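Local coordinates for Carboxylesterase/phospholipase family protein (Francisella tularensis subsp. tularensis, PDB 4F21) that probably hydrolyses carboxylic ester bonds as a serine hydrolase of the carboxylesterase/phospholipase family, within the alpha/beta-hydrolase superfamily, at residues N26-P32 against I67-H73; D49-F53 against G138-G142. All blocks are in the same frame, centred on the assembly; numbering follows the deposited sequence.

Interaction 1 of 2, residues N26-P32 against I67-H73; sequences NYELMEP and IRFIFPH
Glu-28 and Met-30 pair with Phe-71 and Phe-69 as the two hydrogen-bonded positions of an antiparallel strand pair, 27-30 running against 67-72 with axes 4.4 Å apart at the closest point. The bond from Met-30 N to Phe-69 O is 2.9 Å long and nearly straight, 169° at the hydrogen. Beyond the strand end, His-73 N gives a further bond to Asn-26 O, and Asn-26 CB lies over the centre of the imidazole, a CH-pi contact 3.4 Å from the centroid of the His-73 ring.

Arg-68 can be followed outward. Its CB is near both Met-30 O and CD of Pro-32; CG passes Met-30 O and, at 4.2 Å, CD2 of Leu-29, which meets the guanidinium at its edge. The chain runs extended until chi3 (-70°), where it bends and lies beside Glu-31. NE then comes within 3.3 Å of Glu-31 OE1, and NH2 forms a salt bridge with the same OE1 at 3.1 Å, the carboxylate and guanidinium planes turned 67° apart.

On the face shared by Tyr-27, Leu-29, Ile-70 and Pro-72, Leu-29 CD1 touches Ile-70 CD1 at 3.7 Å, the two chains side by side. The other face carries Glu-28, Met-30, Phe-69 and Phe-71.

Strand 27-30 is one of the two edge strands of the sheet and runs antiparallel to its neighbour. Strand 67-72 is buried between it and strand 38-44, to which Arg-68 and Ile-70 bond by backbone; helix 111-126 covers Ile-70 and Pro-72, while Phe-71 meets the ring of Trp-42.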
loop_
_atom_site.group_PDB
_atom_site.type_symbol
_atom_site.label_atom_id
_atom_site.label_comp_id
_atom_site.label_asym_id
_atom_site.label_seq_id
_atom_site.Cartn_x
_atom_site.Cartn_y
_atom_site.Cartn_z
ATOM N N ASN A 26 8.036 -0.632 16.363
ATOM C CA ASN A 26 7.685 -2.019 16.630
ATOM C C ASN A 26 7.037 -2.648 15.407
ATOM O O ASN A 26 6.462 -1.943 14.574
ATOM C CB ASN A 26 6.733 -2.119 17.822
ATOM C CG ASN A 26 7.362 -1.644 19.109
ATOM O OD1 ASN A 26 8.584 -1.565 19.221
ATOM N ND2 ASN A 26 6.529 -1.327 20.092
ATOM N N TYR A 27 7.128 -3.969 15.302
ATOM C CA TYR A 27 6.509 -4.687 14.192
ATOM C C TYR A 27 6.370 -6.187 14.438
ATOM O O TYR A 27 7.238 -6.816 15.043
ATOM C CB TYR A 27 7.271 -4.433 12.886
ATOM C CG TYR A 27 8.766 -4.602 12.981
ATOM C CD1 TYR A 27 9.583 -3.543 13.356
ATOM C CD2 TYR A 27 9.365 -5.816 12.673
ATOM C CE1 TYR A 27 10.956 -3.693 13.437
ATOM C CE2 TYR A 27 10.735 -5.977 12.750
ATOM C CZ TYR A 27 11.525 -4.913 13.132
ATOM O OH TYR A 27 12.889 -5.072 13.204
ATOM N N GLU A 28 5.264 -6.751 13.964
ATOM C CA GLU A 28 5.063 -8.192 13.999
ATOM C C GLU A 28 5.807 -8.833 12.840
ATOM O O GLU A 28 5.713 -8.382 11.699
ATOM C CB GLU A 28 3.576 -8.538 13.914
ATOM C CG GLU A 28 2.760 -8.127 15.127
ATOM C CD GLU A 28 2.878 -9.107 16.282
ATOM O OE1 GLU A 28 3.984 -9.641 16.513
ATOM O OE2 GLU A 28 1.857 -9.346 16.959
ATOM N N LEU A 29 6.553 -9.889 13.130
ATOM C CA LEU A 29 7.354 -10.522 12.100
ATOM C C LEU A 29 7.021 -12.002 11.977
ATOM O O LEU A 29 7.115 -12.754 12.948
ATOM C CB LEU A 29 8.843 -10.313 12.383
ATOM C CG LEU A 29 9.786 -10.417 11.185
ATOM C CD1 LEU A 29 10.973 -9.489 11.370
ATOM C CD2 LEU A 29 10.254 -11.850 10.990
ATOM N N MET A 30 6.617 -12.409 10.779
ATOM C CA MET A 30 6.370 -13.819 10.507
ATOM C C MET A 30 7.496 -14.406 9.668
ATOM O O MET A 30 7.686 -14.023 8.511
ATOM C CB MET A 30 5.030 -14.023 9.798
ATOM C CG MET A 30 3.814 -13.871 10.692
ATOM S SD MET A 30 2.300 -14.381 9.858
ATOM C CE MET A 30 1.077 -14.040 11.122
ATOM N N GLU A 31 8.244 -15.329 10.262
ATOM C CA GLU A 31 9.311 -16.016 9.554
ATOM C C GLU A 31 8.736 -17.249 8.870
ATOM O O GLU A 31 8.006 -18.021 9.489
ATOM C CB GLU A 31 10.429 -16.407 10.520
ATOM C CG GLU A 31 11.799 -16.495 9.874
ATOM C CD GLU A 31 12.254 -15.166 9.304
ATOM O OE1 GLU A 31 12.540 -15.100 8.089
ATOM O OE2 GLU A 31 12.326 -14.185 10.074
ATOM N N PRO A 32 9.058 -17.435 7.581
ATOM C CA PRO A 32 8.460 -18.516 6.794
ATOM C C PRO A 32 8.980 -19.886 7.213
ATOM O O PRO A 32 10.022 -19.976 7.865
ATOM C CB PRO A 32 8.907 -18.186 5.369
ATOM C CG PRO A 32 10.187 -17.456 5.546
ATOM C CD PRO A 32 10.019 -16.644 6.792
ATOM N N ILE A 67 8.117 -16.973 2.351
ATOM C CA ILE A 67 7.668 -15.584 2.435
ATOM C C ILE A 67 7.683 -15.027 3.862
ATOM O O ILE A 67 6.934 -15.485 4.726
ATOM C CB ILE A 67 6.257 -15.406 1.830
ATOM C CG1 ILE A 67 6.252 -15.827 0.360
ATOM C CG2 ILE A 67 5.800 -13.966 1.953
ATOM C CD1 ILE A 67 4.911 -15.688 -0.310
ATOM N N ARG A 68 8.546 -14.040 4.096
ATOM C CA ARG A 68 8.590 -13.327 5.367
ATOM C C ARG A 68 7.540 -12.228 5.381
ATOM O O ARG A 68 7.387 -11.500 4.406
ATOM C CB ARG A 68 9.966 -12.699 5.584
ATOM C CG ARG A 68 10.055 -11.832 6.836
ATOM C CD ARG A 68 11.373 -11.077 6.916
ATOM N NE ARG A 68 12.506 -11.957 7.180
ATOM C CZ ARG A 68 13.388 -12.340 6.264
ATOM N NH1 ARG A 68 13.265 -11.918 5.016
ATOM N NH2 ARG A 68 14.391 -13.142 6.595
ATOM N N PHE A 69 6.818 -12.098 6.488
ATOM C CA PHE A 69 5.812 -11.045 6.596
ATOM C C PHE A 69 6.194 -9.969 7.612
ATOM O O PHE A 69 6.537 -10.275 8.760
ATOM C CB PHE A 69 4.437 -11.632 6.922
ATOM C CG PHE A 69 3.695 -12.151 5.718
ATOM C CD1 PHE A 69 3.766 -13.486 5.363
ATOM C CD2 PHE A 69 2.923 -11.300 4.944
ATOM C CE1 PHE A 69 3.080 -13.962 4.260
ATOM C CE2 PHE A 69 2.237 -11.771 3.841
ATOM C CZ PHE A 69 2.316 -13.103 3.499
ATOM N N ILE A 70 6.126 -8.713 7.173
ATOM C CA ILE A 70 6.445 -7.568 8.023
ATOM C C ILE A 70 5.209 -6.714 8.302
ATOM O O ILE A 70 4.646 -6.121 7.386
ATOM C CB ILE A 70 7.514 -6.676 7.369
ATOM C CG1 ILE A 70 8.781 -7.482 7.101
ATOM C CG2 ILE A 70 7.828 -5.475 8.251
ATOM C CD1 ILE A 70 9.385 -8.079 8.348
ATOM N N PHE A 71 4.798 -6.657 9.568
ATOM C CA PHE A 71 3.654 -5.850 9.992
ATOM C C PHE A 71 4.075 -4.731 10.941
ATOM O O PHE A 71 3.981 -4.889 12.159
ATOM C CB PHE A 71 2.617 -6.718 10.708
ATOM C CG PHE A 71 1.802 -7.582 9.793
ATOM C CD1 PHE A 71 0.660 -7.087 9.189
ATOM C CD2 PHE A 71 2.166 -8.896 9.555
ATOM C CE1 PHE A 71 -0.097 -7.880 8.352
ATOM C CE2 PHE A 71 1.414 -9.695 8.718
ATOM C CZ PHE A 71 0.280 -9.186 8.115
ATOM N N PRO A 72 4.531 -3.593 10.393
ATOM C CA PRO A 72 4.930 -2.453 11.229
ATOM C C PRO A 72 3.765 -1.912 12.053
ATOM O O PRO A 72 2.630 -1.909 11.574
ATOM C CB PRO A 72 5.379 -1.408 10.205
ATOM C CG PRO A 72 5.711 -2.189 8.981
ATOM C CD PRO A 72 4.746 -3.327 8.963
ATOM N N HIS A 73 4.043 -1.468 13.276
ATOM C CA HIS A 73 3.008 -0.900 14.135
ATOM C C HIS A 73 2.556 0.456 13.604
ATOM O O HIS A 73 3.312 1.150 12.926
ATOM C CB HIS A 73 3.493 -0.782 15.583
ATOM C CG HIS A 73 3.543 -2.089 16.313
ATOM N ND1 HIS A 73 3.877 -3.276 15.697
ATOM C CD2 HIS A 73 3.306 -2.393 17.611
ATOM C CE1 HIS A 73 3.840 -4.255 16.583
ATOM N NE2 HIS A 73 3.497 -3.748 17.752
#

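Interaction 2 of 2, residues D49-F53 against G138-G142; sequences DGHDF and GFSQG
The ring of Phe-139 receives CZ of Phe-53 over one face, offset toward the rim, while Asp-49 O lies at its edge in the ring plane. Phe-53 in turn has CD2 of His-51 over the centre of one face, 3.5 Å above the plane. The two phenylalanine rings meet obliquely, centroids 5.2 Å apart and planes at 58°.

The segment 138-142 has the sequence Gly-Phe-Ser-Gln-Gly, the G-X-S-X-G nucleophile elbow of alpha/beta hydrolases, a sharp turn after strand 134-139. The turn is of type II', closed by Gly-142 N to Phe-139 O at 2.9 Å, and it puts Ser-140 in a strained backbone conformation with positive phi. Ser-140 is probably the nucleophile: its OG is hydrogen-bonded to NE2 of His-226, which with Asp-194 fits a charge-relay triad. Ser-140 O is held by Thr-165 OG1, and the ring of His-226 also meets Phe-139.

Asp-49, in the loop after strand 38-44, is buried against this turn and also touches His-226 and Asn-82. With CG between the backbone N and the carbonyl carbon (chi1 60°), its carboxylate points toward Gln-141, crossing that side chain at about a right angle. The modelled place of OD1 is less certain, so the weak bond it accepts from Gln-141 N, 3.2 Å and 134° at the hydrogen, is doubtful; Phe-53 CZ rests 3.8 Å from Phe-139 CG.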
loop_
_atom_site.group_PDB
_atom_site.type_symbol
_atom_site.label_atom_id
_atom_site.label_comp_id
_atom_site.label_asym_id
_atom_site.label_seq_id
_atom_site.Cartn_x
_atom_site.Cartn_y
_atom_site.Cartn_z
ATOM N N ASP A 49 -9.388 2.791 10.807
ATOM C CA ASP A 49 -9.011 1.959 9.674
ATOM C C ASP A 49 -7.698 1.226 9.915
ATOM O O ASP A 49 -7.110 0.676 8.987
ATOM C CB ASP A 49 -8.910 2.795 8.400
ATOM C CG ASP A 49 -7.882 3.909 8.506
ATOM O OD1 ASP A 49 -7.687 4.620 7.501
ATOM O OD2 ASP A 49 -7.282 4.085 9.586
ATOM N N GLY A 50 -7.235 1.231 11.159
ATOM C CA GLY A 50 -6.022 0.521 11.516
ATOM C C GLY A 50 -6.313 -0.923 11.874
ATOM O O GLY A 50 -5.998 -1.372 12.975
ATOM N N HIS A 51 -6.916 -1.649 10.937
ATOM C CA HIS A 51 -7.317 -3.034 11.169
ATOM C C HIS A 51 -6.118 -3.960 11.381
ATOM O O HIS A 51 -5.035 -3.730 10.841
ATOM C CB HIS A 51 -8.185 -3.546 10.014
ATOM C CG HIS A 51 -8.602 -4.977 10.158
ATOM N ND1 HIS A 51 -9.690 -5.365 10.912
ATOM C CD2 HIS A 51 -8.073 -6.116 9.651
ATOM C CE1 HIS A 51 -9.815 -6.678 10.858
ATOM N NE2 HIS A 51 -8.845 -7.159 10.100
ATOM N N ASP A 52 -6.330 -5.006 12.174
ATOM C CA ASP A 52 -5.284 -5.966 12.501
ATOM C C ASP A 52 -5.217 -7.089 11.466
ATOM O O ASP A 52 -5.805 -8.153 11.657
ATOM C CB ASP A 52 -5.543 -6.551 13.890
ATOM C CG ASP A 52 -4.320 -7.215 14.480
ATOM O OD1 ASP A 52 -3.357 -7.466 13.727
ATOM O OD2 ASP A 52 -4.322 -7.488 15.698
ATOM N N PHE A 53 -4.484 -6.847 10.382
ATOM C CA PHE A 53 -4.366 -7.805 9.283
ATOM C C PHE A 53 -3.352 -8.913 9.544
ATOM O O PHE A 53 -2.991 -9.647 8.627
ATOM C CB PHE A 53 -3.957 -7.089 7.998
ATOM C CG PHE A 53 -5.037 -6.239 7.401
ATOM C CD1 PHE A 53 -5.117 -4.891 7.701
ATOM C CD2 PHE A 53 -5.960 -6.786 6.522
ATOM C CE1 PHE A 53 -6.103 -4.106 7.142
ATOM C CE2 PHE A 53 -6.949 -6.007 5.959
ATOM C CZ PHE A 53 -7.022 -4.664 6.270
ATOM N N GLY A 138 -0.685 -1.845 1.140
ATOM C CA GLY A 138 -1.260 -0.892 2.068
ATOM C C GLY A 138 -2.774 -0.876 2.042
ATOM O O GLY A 138 -3.381 -1.119 1.003
ATOM N N PHE A 139 -3.380 -0.599 3.192
ATOM C CA PHE A 139 -4.828 -0.458 3.283
ATOM C C PHE A 139 -5.209 0.909 3.851
ATOM O O PHE A 139 -4.643 1.355 4.852
ATOM C CB PHE A 139 -5.435 -1.572 4.142
ATOM C CG PHE A 139 -6.900 -1.379 4.441
ATOM C CD1 PHE A 139 -7.864 -1.760 3.524
ATOM C CD2 PHE A 139 -7.312 -0.815 5.638
ATOM C CE1 PHE A 139 -9.209 -1.580 3.796
ATOM C CE2 PHE A 139 -8.654 -0.633 5.914
ATOM C CZ PHE A 139 -9.602 -1.017 4.995
ATOM N N SER A 140 -6.165 1.561 3.193
ATOM C CA SER A 140 -6.750 2.812 3.674
ATOM C C SER A 140 -5.675 3.858 3.934
ATOM O O SER A 140 -4.988 4.304 3.016
ATOM C CB SER A 140 -7.573 2.566 4.944
ATOM O OG SER A 140 -8.154 3.761 5.431
ATOM N N GLN A 141 -5.542 4.242 5.199
ATOM C CA GLN A 141 -4.600 5.273 5.611
ATOM C C GLN A 141 -3.175 4.877 5.246
ATOM O O GLN A 141 -2.351 5.722 4.906
ATOM C CB GLN A 141 -4.705 5.488 7.120
ATOM C CG GLN A 141 -4.163 6.812 7.613
ATOM C CD GLN A 141 -4.380 7.002 9.101
ATOM O OE1 GLN A 141 -4.550 6.034 9.844
ATOM N NE2 GLN A 141 -4.384 8.254 9.545
ATOM N N GLY A 142 -2.899 3.579 5.313
ATOM C CA GLY A 142 -1.570 3.064 5.055
ATOM C C GLY A 142 -1.222 2.963 3.586
ATOM O O GLY A 142 -0.054 3.093 3.214
#

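In the fold
Both interactions reach the same mixed sheet, their centres about 15 Å apart. Interaction 1 forms one edge of it, where strand 27-30 pairs with strand 67-72; interaction 2 lies nearer the centre of the molecule, at the end of strand 134-139, with strand 38-44 between strands 67-72 and 134-139 in the sheet. Along the chain the segments alternate: 26-32, 49-53, 67-73, then 138-142. They also touch directly, Phe-71 CZ packing 3.3 Å from Phe-53 O, and the rings of Phe-71 and Phe-53 each meet Trp-42. The loop beside the probable nucleophile Ser-140 is thus packed against the strand that joins the sheet's edge to its interior.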